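Local atomic coordinates of anaphase-promoting complex subunit cut9 (Schizosaccharomyces pombe, PDB entry 2XPI), a protein that forms part of the anaphase-promoting complex/cyclosome, an E3 ubiquitin ligase that controls progression through mitosis and the G1 phase of the cell cycle. Residues Q47-T52 and M191-I196; R318-D323 and K507-E512; V374-V379 and F396-T401; V552-A557 and T571-S576. One frame throughout, in Å; residues are numbered along the deposited sequence.

Contact 1 of 4, residues Q47-T52 and M191-I196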
loop_
_atom_site.group_PDB
_atom_site.type_symbol
_atom_site.label_atom_id
_atom_site.label_comp_id
_atom_site.label_asym_id
_atom_site.label_seq_id
_atom_site.Cartn_x
_atom_site.Cartn_y
_atom_site.Cartn_z
ATOM N N GLN A 47 -23.236 0.032 19.846
ATOM C CA GLN A 47 -22.700 -0.546 21.066
ATOM C C GLN A 47 -21.994 -1.851 20.761
ATOM O O GLN A 47 -21.354 -2.428 21.630
ATOM C CB GLN A 47 -23.821 -0.816 22.076
ATOM C CG GLN A 47 -24.601 0.408 22.484
ATOM C CD GLN A 47 -23.688 1.558 22.837
ATOM O OE1 GLN A 47 -22.999 1.530 23.856
ATOM N NE2 GLN A 47 -23.661 2.572 21.979
ATOM N N LEU A 48 -22.117 -2.337 19.534
ATOM C CA LEU A 48 -21.439 -3.574 19.186
ATOM C C LEU A 48 -20.268 -3.329 18.219
ATOM O O LEU A 48 -20.021 -2.197 17.787
ATOM C CB LEU A 48 -22.436 -4.599 18.622
ATOM C CG LEU A 48 -23.623 -5.042 19.509
ATOM C CD1 LEU A 48 -24.589 -5.940 18.736
ATOM C CD2 LEU A 48 -23.164 -5.728 20.799
ATOM N N SER A 49 -19.541 -4.397 17.896
ATOM C CA SER A 49 -18.400 -4.318 16.984
ATOM C C SER A 49 -18.623 -5.226 15.784
ATOM O O SER A 49 -19.725 -5.698 15.557
ATOM C CB SER A 49 -17.114 -4.734 17.704
ATOM O OG SER A 49 -17.163 -6.103 18.075
ATOM N N THR A 50 -17.580 -5.485 15.014
ATOM C CA THR A 50 -17.754 -6.343 13.857
ATOM C C THR A 50 -17.956 -7.806 14.250
ATOM O O THR A 50 -18.567 -8.556 13.516
ATOM C CB THR A 50 -16.602 -6.205 12.863
ATOM O OG1 THR A 50 -15.365 -6.529 13.513
ATOM C CG2 THR A 50 -16.551 -4.781 12.362
ATOM N N LEU A 51 -17.458 -8.202 15.412
ATOM C CA LEU A 51 -17.672 -9.557 15.881
ATOM C C LEU A 51 -19.122 -9.984 15.698
ATOM O O LEU A 51 -19.387 -11.122 15.327
ATOM C CB LEU A 51 -17.242 -9.697 17.343
ATOM C CG LEU A 51 -15.750 -9.445 17.581
ATOM C CD1 LEU A 51 -15.358 -9.801 19.013
ATOM C CD2 LEU A 51 -14.925 -10.242 16.569
ATOM N N THR A 52 -20.056 -9.068 15.943
ATOM C CA THR A 52 -21.490 -9.341 15.774
ATOM C C THR A 52 -21.907 -9.672 14.321
ATOM O O THR A 52 -22.853 -10.417 14.101
ATOM C CB THR A 52 -22.342 -8.170 16.312
ATOM O OG1 THR A 52 -22.443 -8.266 17.733
ATOM C CG2 THR A 52 -23.745 -8.213 15.742
ATOM N N MET A 191 -25.400 -5.013 24.200
ATOM C CA MET A 191 -24.525 -4.676 25.328
ATOM C C MET A 191 -23.015 -4.778 25.016
ATOM O O MET A 191 -22.350 -3.746 24.876
ATOM C CB MET A 191 -24.896 -5.494 26.582
ATOM C CG MET A 191 -24.752 -7.018 26.457
ATOM S SD MET A 191 -25.926 -7.776 25.320
ATOM C CE MET A 191 -27.479 -7.193 25.990
ATOM N N GLN A 192 -22.489 -6.006 24.911
ATOM C CA GLN A 192 -21.058 -6.248 24.631
ATOM C C GLN A 192 -20.776 -7.600 23.941
ATOM O O GLN A 192 -21.204 -8.644 24.424
ATOM C CB GLN A 192 -20.227 -6.159 25.925
ATOM C CG GLN A 192 -19.844 -4.741 26.366
ATOM C CD GLN A 192 -18.994 -4.718 27.632
ATOM O OE1 GLN A 192 -18.272 -5.674 27.939
ATOM N NE2 GLN A 192 -19.077 -3.620 28.373
ATOM N N ASP A 193 -20.028 -7.575 22.838
ATOM C CA ASP A 193 -19.726 -8.786 22.068
ATOM C C ASP A 193 -18.255 -9.246 22.069
ATOM O O ASP A 193 -17.943 -10.314 21.541
ATOM C CB ASP A 193 -20.188 -8.616 20.618
ATOM C CG ASP A 193 -19.422 -7.531 19.888
ATOM O OD1 ASP A 193 -18.307 -7.174 20.342
ATOM O OD2 ASP A 193 -19.934 -7.030 18.865
ATOM N N GLY A 194 -17.353 -8.445 22.631
ATOM C CA GLY A 194 -15.965 -8.845 22.751
ATOM C C GLY A 194 -15.020 -7.929 21.990
ATOM O O GLY A 194 -13.815 -7.931 22.247
ATOM N N GLY A 195 -15.566 -7.169 21.039
ATOM C CA GLY A 195 -14.788 -6.222 20.253
ATOM C C GLY A 195 -14.940 -4.797 20.742
ATOM O O GLY A 195 -15.630 -4.563 21.738
ATOM N N ILE A 196 -14.272 -3.859 20.064
ATOM C CA ILE A 196 -14.359 -2.418 20.362
ATOM C C ILE A 196 -15.730 -1.882 19.968
ATOM O O ILE A 196 -16.171 -2.111 18.848
ATOM C CB ILE A 196 -13.365 -1.579 19.524
ATOM C CG1 ILE A 196 -11.996 -2.261 19.349
ATOM C CG2 ILE A 196 -13.283 -0.143 20.056
ATOM C CD1 ILE A 196 -11.420 -2.749 20.573
#
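Asp193 OD2 is held by two donors: the backbone N of Ser49 lies 2.8 Å from it in a nearly straight bond (169°), and Thr52 OG1 lies 3.0 Å from it. The first uses the syn lone pair, facing the other carboxylate oxygen, and the second the anti lone pair. OD1 is gripped just as often. Ser49 OG donates to Asp193 OD1 over 2.8 Å on the syn side, so Ser49 meets both oxygens at once, through its backbone and its hydroxyl. Gly195 N reaches Asp193 OD1 at 2.8 Å, nearly along the C-O axis. This last bond, from the amide two residues on, makes an Asx turn of residues 193-195, with Asp193 CG in the crowded position between its own N and carbonyl carbon (chi1 65°). Four donors thus fix the carboxylate in tilt and rotation, and their number would favour its charged form. Leu51 covers the turn from one side, its CD1 3.3 Å from Gly195 N, while Leu48 brings CB to 3.5 Å from Asp193 OD2. A beta carbon on Gly195 would collide with Ser49 OG, so glycine suits this place. The joined loops, one of them leading into helix 198-212, face the second subunit of the TPR 1-7 homodimer: Thr50 OG1 and Ile196 O bond Asp93 and Gln97 of that subunit, and its Trp90 packs on Ile196.

Contact 2 of 4, residues R318-D323 and K507-E512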
loop_
_atom_site.group_PDB
_atom_site.type_symbol
_atom_site.label_atom_id
_atom_site.label_comp_id
_atom_site.label_asym_id
_atom_site.label_seq_id
_atom_site.Cartn_x
_atom_site.Cartn_y
_atom_site.Cartn_z
ATOM N N ARG A 318 17.007 7.199 36.653
ATOM C CA ARG A 318 17.973 7.037 37.748
ATOM C C ARG A 318 19.414 7.031 37.246
ATOM O O ARG A 318 20.341 6.837 38.015
ATOM C CB ARG A 318 17.732 5.721 38.491
ATOM C CG ARG A 318 16.503 5.666 39.374
ATOM C CD ARG A 318 16.185 4.214 39.749
ATOM N NE ARG A 318 14.782 4.035 40.140
ATOM C CZ ARG A 318 14.191 2.853 40.350
ATOM N NH1 ARG A 318 14.873 1.722 40.201
ATOM N NH2 ARG A 318 12.909 2.800 40.709
ATOM N N SER A 319 19.601 7.194 35.948
ATOM C CA SER A 319 20.945 7.215 35.379
ATOM C C SER A 319 21.720 5.902 35.552
ATOM O O SER A 319 22.958 5.902 35.619
ATOM C CB SER A 319 21.749 8.378 35.958
ATOM O OG SER A 319 21.075 9.601 35.730
ATOM N N ARG A 320 21.000 4.786 35.617
ATOM C CA ARG A 320 21.643 3.485 35.638
ATOM C C ARG A 320 21.777 3.011 34.195
ATOM O O ARG A 320 21.030 2.150 33.739
ATOM C CB ARG A 320 20.802 2.501 36.429
ATOM C CG ARG A 320 20.308 3.042 37.752
ATOM C CD ARG A 320 21.261 2.690 38.867
ATOM N NE ARG A 320 21.451 1.250 38.958
ATOM C CZ ARG A 320 22.551 0.673 39.426
ATOM N NH1 ARG A 320 23.560 1.428 39.842
ATOM N NH2 ARG A 320 22.641 -0.656 39.478
ATOM N N PHE A 321 22.741 3.573 33.481
ATOM C CA PHE A 321 22.842 3.345 32.055
ATOM C C PHE A 321 23.279 1.940 31.611
ATOM O O PHE A 321 22.922 1.510 30.519
ATOM C CB PHE A 321 23.723 4.417 31.414
ATOM C CG PHE A 321 23.249 5.819 31.672
ATOM C CD1 PHE A 321 22.031 6.260 31.170
ATOM C CD2 PHE A 321 24.036 6.711 32.400
ATOM C CE1 PHE A 321 21.593 7.555 31.408
ATOM C CE2 PHE A 321 23.606 8.017 32.638
ATOM C CZ PHE A 321 22.392 8.441 32.151
ATOM N N ILE A 322 24.061 1.235 32.421
ATOM C CA ILE A 322 24.469 -0.124 32.077
ATOM C C ILE A 322 23.252 -1.012 32.203
ATOM O O ILE A 322 23.013 -1.902 31.378
ATOM C CB ILE A 322 25.537 -0.663 33.045
ATOM C CG1 ILE A 322 26.763 0.253 33.074
ATOM C CG2 ILE A 322 25.948 -2.084 32.681
ATOM C CD1 ILE A 322 27.701 -0.059 34.228
ATOM N N ASP A 323 22.466 -0.763 33.242
ATOM C CA ASP A 323 21.236 -1.518 33.433
ATOM C C ASP A 323 20.278 -1.348 32.260
ATOM O O ASP A 323 19.761 -2.342 31.741
ATOM C CB ASP A 323 20.571 -1.157 34.757
ATOM C CG ASP A 323 21.389 -1.613 35.948
ATOM O OD1 ASP A 323 22.266 -2.488 35.748
ATOM O OD2 ASP A 323 21.173 -1.098 37.072
ATOM N N LYS A 507 26.225 6.616 42.900
ATOM C CA LYS A 507 25.146 5.629 42.890
ATOM C C LYS A 507 24.690 5.264 41.471
ATOM O O LYS A 507 24.140 4.182 41.242
ATOM C CB LYS A 507 23.950 6.143 43.701
ATOM C CG LYS A 507 24.306 6.649 45.096
ATOM C CD LYS A 507 23.117 7.346 45.744
ATOM C CE LYS A 507 23.549 8.304 46.858
ATOM N NZ LYS A 507 22.506 9.342 47.160
ATOM N N THR A 508 24.915 6.161 40.519
ATOM C CA THR A 508 24.502 5.901 39.151
ATOM C C THR A 508 25.575 5.119 38.405
ATOM O O THR A 508 26.523 4.631 39.006
ATOM C CB THR A 508 24.205 7.199 38.399
ATOM O OG1 THR A 508 25.435 7.777 37.940
ATOM C CG2 THR A 508 23.465 8.182 39.306
ATOM N N GLN A 509 25.416 5.001 37.092
ATOM C CA GLN A 509 26.340 4.228 36.275
ATOM C C GLN A 509 26.813 5.088 35.125
ATOM O O GLN A 509 27.042 4.592 34.021
ATOM C CB GLN A 509 25.678 2.947 35.743
ATOM C CG GLN A 509 25.063 2.071 36.824
ATOM C CD GLN A 509 24.314 0.874 36.257
ATOM O OE1 GLN A 509 24.561 -0.268 36.639
ATOM N NE2 GLN A 509 23.399 1.133 35.340
ATOM N N SER A 510 26.957 6.382 35.385
ATOM C CA SER A 510 27.332 7.329 34.336
ATOM C C SER A 510 28.818 7.342 34.048
ATOM O O SER A 510 29.642 7.140 34.944
ATOM C CB SER A 510 26.868 8.738 34.696
ATOM O OG SER A 510 26.739 8.875 36.100
ATOM N N ASN A 511 29.148 7.566 32.782
ATOM C CA ASN A 511 30.516 7.822 32.352
ATOM C C ASN A 511 31.152 8.864 33.297
ATOM O O ASN A 511 30.636 9.976 33.460
ATOM C CB ASN A 511 30.470 8.300 30.897
ATOM C CG ASN A 511 31.839 8.616 30.321
ATOM O OD1 ASN A 511 31.941 9.235 29.252
ATOM N ND2 ASN A 511 32.898 8.200 31.020
ATOM N N GLU A 512 32.253 8.505 33.945
ATOM C CA GLU A 512 32.790 9.372 34.996
ATOM C C GLU A 512 33.417 10.677 34.474
ATOM O O GLU A 512 33.497 11.669 35.197
ATOM C CB GLU A 512 33.785 8.610 35.876
#
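Residues 318-323 form the turn between the two helices of TPR 7: Ser319, at positive phi, closes the preceding helix in a Schellman motif, and Arg320 is the N-cap of helix 321-334. Against this turn lies the loop that follows helix 491-507. Ser319 O is the main acceptor, taking the backbone N of Gln509 at 3.0 Å (166°) in its carbonyl plane. A weak bond from Phe321 N to the same oxygen closes an inverse gamma turn centred on Arg320. The Arg320 chain bends at chi2 and chi3, which lays its guanidinium over the Gln509 amide, planes stacked 22° apart, with Gln509 CG over one face 3.4 Å from Arg320 NH1. That NH1 gives a weak bond to Lys507 O at 3.1 Å, while Arg320 NH2 forms a salt bridge with Asp323 OD2 at 2.9 Å. An alanine for Arg320, lacking the guanidinium and its weak bond to Lys507 O, would probably leave Asp323 and the Gln509 side chain less firmly held. Thr508 OG1 bonds Ser510 OG as well as Val505 O, and Asn511 N is satisfied by Glu351. At the edge of the Phe321 ring, CD2 meets Ser510 CA at 3.9 Å.

Contact 3 of 4, residues V374-V379 and F396-T401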
loop_
_atom_site.group_PDB
_atom_site.type_symbol
_atom_site.label_atom_id
_atom_site.label_comp_id
_atom_site.label_asym_id
_atom_site.label_seq_id
_atom_site.Cartn_x
_atom_site.Cartn_y
_atom_site.Cartn_z
ATOM N N VAL A 374 12.985 7.408 13.583
ATOM C CA VAL A 374 13.989 6.836 14.471
ATOM C C VAL A 374 15.281 6.590 13.725
ATOM O O VAL A 374 16.358 6.734 14.291
ATOM C CB VAL A 374 13.597 5.468 15.048
ATOM C CG1 VAL A 374 13.910 5.432 16.544
ATOM C CG2 VAL A 374 12.149 5.150 14.757
ATOM N N THR A 375 15.175 6.172 12.468
ATOM C CA THR A 375 16.369 5.845 11.704
ATOM C C THR A 375 17.324 7.019 11.701
ATOM O O THR A 375 18.525 6.850 11.895
ATOM C CB THR A 375 16.045 5.446 10.273
ATOM O OG1 THR A 375 15.467 4.144 10.299
ATOM C CG2 THR A 375 17.315 5.403 9.424
ATOM N N TRP A 376 16.784 8.215 11.513
ATOM C CA TRP A 376 17.633 9.390 11.411
ATOM C C TRP A 376 18.013 9.985 12.765
ATOM O O TRP A 376 19.003 10.684 12.865
ATOM C CB TRP A 376 17.047 10.386 10.423
ATOM C CG TRP A 376 16.752 9.672 9.125
ATOM C CD1 TRP A 376 15.544 9.212 8.708
ATOM C CD2 TRP A 376 17.695 9.269 8.127
ATOM N NE1 TRP A 376 15.662 8.581 7.500
ATOM C CE2 TRP A 376 16.976 8.594 7.123
ATOM C CE3 TRP A 376 19.076 9.420 7.980
ATOM C CZ2 TRP A 376 17.585 8.083 5.983
ATOM C CZ3 TRP A 376 19.684 8.903 6.844
ATOM C CH2 TRP A 376 18.937 8.253 5.859
ATOM N N LEU A 377 17.256 9.653 13.807
ATOM C CA LEU A 377 17.682 9.920 15.179
ATOM C C LEU A 377 18.990 9.191 15.416
ATOM O O LEU A 377 19.912 9.741 16.000
ATOM C CB LEU A 377 16.635 9.421 16.169
ATOM C CG LEU A 377 16.477 9.896 17.630
ATOM C CD1 LEU A 377 16.710 8.754 18.580
ATOM C CD2 LEU A 377 17.281 11.122 18.037
ATOM N N ALA A 378 19.071 7.951 14.940
ATOM C CA ALA A 378 20.248 7.113 15.165
ATOM C C ALA A 378 21.476 7.638 14.403
ATOM O O ALA A 378 22.592 7.686 14.944
ATOM C CB ALA A 378 19.955 5.660 14.798
ATOM N N VAL A 379 21.270 8.022 13.147
ATOM C CA VAL A 379 22.342 8.637 12.370
ATOM C C VAL A 379 22.866 9.896 13.078
ATOM O O VAL A 379 24.059 10.123 13.120
ATOM C CB VAL A 379 21.887 8.974 10.943
ATOM C CG1 VAL A 379 22.957 9.716 10.217
ATOM C CG2 VAL A 379 21.561 7.704 10.190
ATOM N N PHE A 396 18.964 15.343 13.034
ATOM C CA PHE A 396 17.917 15.551 14.011
ATOM C C PHE A 396 16.888 16.447 13.357
ATOM O O PHE A 396 15.688 16.358 13.643
ATOM C CB PHE A 396 18.459 16.193 15.282
ATOM C CG PHE A 396 19.443 15.338 16.020
ATOM C CD1 PHE A 396 19.109 14.048 16.406
ATOM C CD2 PHE A 396 20.694 15.834 16.353
ATOM C CE1 PHE A 396 20.007 13.259 17.083
ATOM C CE2 PHE A 396 21.593 15.056 17.036
ATOM C CZ PHE A 396 21.249 13.760 17.399
ATOM N N SER A 397 17.354 17.306 12.463
ATOM C CA SER A 397 16.430 18.091 11.659
ATOM C C SER A 397 15.539 17.195 10.793
ATOM O O SER A 397 14.332 17.399 10.718
ATOM C CB SER A 397 17.171 19.069 10.759
ATOM O OG SER A 397 16.251 19.993 10.204
ATOM N N LYS A 398 16.144 16.211 10.142
ATOM C CA LYS A 398 15.448 15.365 9.186
ATOM C C LYS A 398 14.406 14.512 9.897
ATOM O O LYS A 398 13.285 14.345 9.424
ATOM C CB LYS A 398 16.462 14.472 8.479
ATOM C CG LYS A 398 15.918 13.698 7.310
ATOM C CD LYS A 398 16.960 12.755 6.756
ATOM C CE LYS A 398 16.284 11.645 5.945
ATOM N NZ LYS A 398 15.609 12.101 4.686
ATOM N N SER A 399 14.797 13.992 11.052
ATOM C CA SER A 399 13.973 13.128 11.876
ATOM C C SER A 399 12.799 13.894 12.511
ATOM O O SER A 399 11.675 13.432 12.498
ATOM C CB SER A 399 14.877 12.499 12.944
ATOM O OG SER A 399 14.158 11.865 13.963
ATOM N N SER A 400 13.060 15.079 13.052
ATOM C CA SER A 400 12.017 15.851 13.700
ATOM C C SER A 400 11.060 16.437 12.664
ATOM O O SER A 400 9.953 16.874 12.987
ATOM C CB SER A 400 12.645 16.972 14.520
ATOM O OG SER A 400 13.209 17.969 13.681
ATOM N N THR A 401 11.501 16.473 11.413
ATOM C CA THR A 401 10.660 16.928 10.320
ATOM C C THR A 401 9.785 15.775 9.860
ATOM O O THR A 401 8.599 15.957 9.592
ATOM C CB THR A 401 11.501 17.371 9.127
ATOM O OG1 THR A 401 12.136 18.617 9.436
ATOM C CG2 THR A 401 10.626 17.528 7.872
#
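No hydrogen bond joins residues 374-379 to 396-401; these short helical segments run antiparallel, with axes 7.9 Å apart at an angle of 164°. The contact rests first on an aromatic face. Lys398 runs extended from CA to CE, with CG anti to the backbone N, which sets CE over the Trp376 indole; the bend at chi4 (67°) then turns NZ outward, farther from the ring. Lys398 CE sits 3.4 Å from the centroid of the Trp376 five-membered ring, 12° off the normal, in a CH-pi contact. Lys398 NZ is 4.7 Å from that centroid, yet still over the face, which adds a cation-pi interaction. The opposite face of the indole is covered by Thr375 CG2, and Trp376 NE1 is bonded to Pro370 O, which together would hold the ring in its tilt and rotation.

Apolar packing makes the second part. Leu377 CD2 approaches the edge of the Phe396 ring, 3.6 Å from CE1, and Phe396 also packs on Phe413 of helix 407-420.

Close backbone approach is the third element. Ser399 is small enough to sit against the facing helix, its CB 3.9 Å from Trp376 CB and 3.8 Å from Leu377 N, while its OG bonds Ala373 O, linking the two helices just outside the first segment. This fits the tetratricopeptide-repeat pattern, in which a large residue of the first helix packs on a small one of the second, here in the helix pair of TPR 9.

Contact 4 of 4, residues V552-A557 and T571-S576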
loop_
_atom_site.group_PDB
_atom_site.type_symbol
_atom_site.label_atom_id
_atom_site.label_comp_id
_atom_site.label_asym_id
_atom_site.label_seq_id
_atom_site.Cartn_x
_atom_site.Cartn_y
_atom_site.Cartn_z
ATOM N N VAL A 552 41.569 24.363 34.355
ATOM C CA VAL A 552 41.731 23.860 35.722
ATOM C C VAL A 552 43.184 23.916 36.236
ATOM O O VAL A 552 43.410 23.987 37.442
ATOM C CB VAL A 552 41.018 22.481 36.010
ATOM C CG1 VAL A 552 40.392 21.913 34.772
ATOM C CG2 VAL A 552 41.972 21.477 36.641
ATOM N N HIS A 553 44.159 23.925 35.330
ATOM C CA HIS A 553 45.555 24.152 35.721
ATOM C C HIS A 553 45.769 25.583 36.164
ATOM O O HIS A 553 46.474 25.848 37.146
ATOM C CB HIS A 553 46.501 23.868 34.565
ATOM C CG HIS A 553 46.865 22.431 34.437
ATOM N ND1 HIS A 553 47.859 21.851 35.193
ATOM C CD2 HIS A 553 46.355 21.448 33.663
ATOM C CE1 HIS A 553 47.954 20.572 34.879
ATOM N NE2 HIS A 553 47.054 20.302 33.951
ATOM N N THR A 554 45.181 26.509 35.414
ATOM C CA THR A 554 45.213 27.916 35.763
ATOM C C THR A 554 44.531 28.101 37.121
ATOM O O THR A 554 45.042 28.805 37.993
ATOM C CB THR A 554 44.515 28.762 34.671
ATOM O OG1 THR A 554 45.206 28.605 33.420
ATOM C CG2 THR A 554 44.468 30.247 35.060
ATOM N N ALA A 555 43.392 27.439 37.308
ATOM C CA ALA A 555 42.660 27.510 38.573
ATOM C C ALA A 555 43.542 27.093 39.733
ATOM O O ALA A 555 43.591 27.764 40.752
ATOM C CB ALA A 555 41.425 26.632 38.525
ATOM N N ILE A 556 44.223 25.963 39.564
ATOM C CA ILE A 556 45.114 25.390 40.570
ATOM C C ILE A 556 46.257 26.347 40.934
ATOM O O ILE A 556 46.611 26.500 42.111
ATOM C CB ILE A 556 45.661 24.022 40.088
ATOM C CG1 ILE A 556 44.532 22.989 40.060
ATOM C CG2 ILE A 556 46.736 23.498 40.986
ATOM C CD1 ILE A 556 44.974 21.667 39.532
ATOM N N ALA A 557 46.820 26.997 39.922
ATOM C CA ALA A 557 47.852 28.001 40.133
ATOM C C ALA A 557 47.279 29.194 40.917
ATOM O O ALA A 557 47.841 29.630 41.925
ATOM C CB ALA A 557 48.432 28.449 38.797
ATOM N N THR A 571 54.657 25.847 37.654
ATOM C CA THR A 571 54.643 24.633 36.838
ATOM C C THR A 571 53.257 24.328 36.232
ATOM O O THR A 571 53.155 23.748 35.142
ATOM C CB THR A 571 55.151 23.426 37.639
ATOM O OG1 THR A 571 54.430 23.353 38.873
ATOM C CG2 THR A 571 56.645 23.580 37.945
ATOM N N HIS A 572 52.198 24.730 36.937
ATOM C CA HIS A 572 50.824 24.531 36.475
ATOM C C HIS A 572 50.459 25.529 35.384
ATOM O O HIS A 572 49.682 25.226 34.487
ATOM C CB HIS A 572 49.833 24.644 37.640
ATOM C CG HIS A 572 49.661 23.376 38.412
ATOM N ND1 HIS A 572 48.812 22.363 38.007
ATOM C CD2 HIS A 572 50.235 22.946 39.561
ATOM C CE1 HIS A 572 48.865 21.372 38.878
ATOM N NE2 HIS A 572 49.724 21.698 39.830
ATOM N N LEU A 573 51.019 26.730 35.478
ATOM C CA LEU A 573 50.805 27.760 34.464
ATOM C C LEU A 573 51.517 27.353 33.171
ATOM O O LEU A 573 51.031 27.623 32.074
ATOM C CB LEU A 573 51.307 29.122 34.964
ATOM C CG LEU A 573 50.270 30.162 35.404
ATOM C CD1 LEU A 573 48.889 29.562 35.517
ATOM C CD2 LEU A 573 50.664 30.862 36.718
ATOM N N HIS A 574 52.664 26.691 33.310
ATOM C CA HIS A 574 53.363 26.152 32.153
ATOM C C HIS A 574 52.535 25.071 31.443
ATOM O O HIS A 574 52.573 24.964 30.220
ATOM C CB HIS A 574 54.744 25.614 32.540
ATOM C CG HIS A 574 55.763 26.683 32.790
ATOM N ND1 HIS A 574 56.110 27.620 31.838
ATOM C CD2 HIS A 574 56.524 26.956 33.877
ATOM C CE1 HIS A 574 57.029 28.429 32.333
ATOM N NE2 HIS A 574 57.294 28.051 33.570
ATOM N N GLU A 575 51.787 24.275 32.202
ATOM C CA GLU A 575 50.876 23.303 31.596
ATOM C C GLU A 575 49.742 23.969 30.817
ATOM O O GLU A 575 49.430 23.555 29.700
ATOM C CB GLU A 575 50.295 22.346 32.643
ATOM C CG GLU A 575 51.240 21.244 33.076
ATOM C CD GLU A 575 51.651 20.337 31.922
ATOM O OE1 GLU A 575 52.811 19.868 31.931
ATOM O OE2 GLU A 575 50.824 20.098 31.007
ATOM N N SER A 576 49.117 24.981 31.412
ATOM C CA SER A 576 48.048 25.716 30.740
ATOM C C SER A 576 48.529 26.242 29.404
ATOM O O SER A 576 47.978 25.906 28.359
ATOM C CB SER A 576 47.582 26.899 31.585
ATOM O OG SER A 576 46.881 26.477 32.734
#
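The rings of His553 and His572 meet rim to rim, their centroids 5.1 Å apart and their planes turned 39° against each other. Neither lies over the other's face; instead the ND1 atoms point together, and His553 ND1 and His572 ND1 form a hydrogen bond of 3.0 Å in which either may be the donor. Each ring carries an aliphatic group from the opposite helix. Glu575 CB lies over one face of His553, 3.7 Å from the centroid and offset toward the rim, while Ile556 CG2 stands almost exactly above the His572 centre, 3.6 Å from its centroid and 6° off the normal. An alanine in place of His553, lacking the ring and its ND1, would probably leave His572 and Glu575 less firmly placed. One residue on, Thr554 OG1 and Ser576 OG come within 2.8 Å and both bond Ala550 O. Beyond them Ala557 CB touches Leu573 CD1 at 3.5 Å, and Leu573 also packs on helix 584-592. The short helical segments are antiparallel, with axes 8.0 Å apart at 161°; small Ala557 and Ser576 at the interface suit this close pairing of the two helices of a tetratricopeptide repeat, TPR 14.

In the fold
The four contacts are spread along an all-helical chain of tetratricopeptide repeats. Contact 1 comes first in sequence, and contacts 2 and 4 follow in series; both halves of contact 3 fall between the two segments of contact 2. Contacts 3 and 4 each join the two helices of a single repeat, TPR 9 and TPR 14, whereas contacts 1 and 2 bring together loops or turns far apart in sequence. Centres of contacts 1 and 4 lie about 76 Å apart; those of 2 and 3, about 25 Å. Contact 1 faces the second subunit, in the homodimerising region of repeats 1-7; contact 2 joins TPR 7 to the part with the hcn1-binding repeats, consistent with a superhelix curling back on itself.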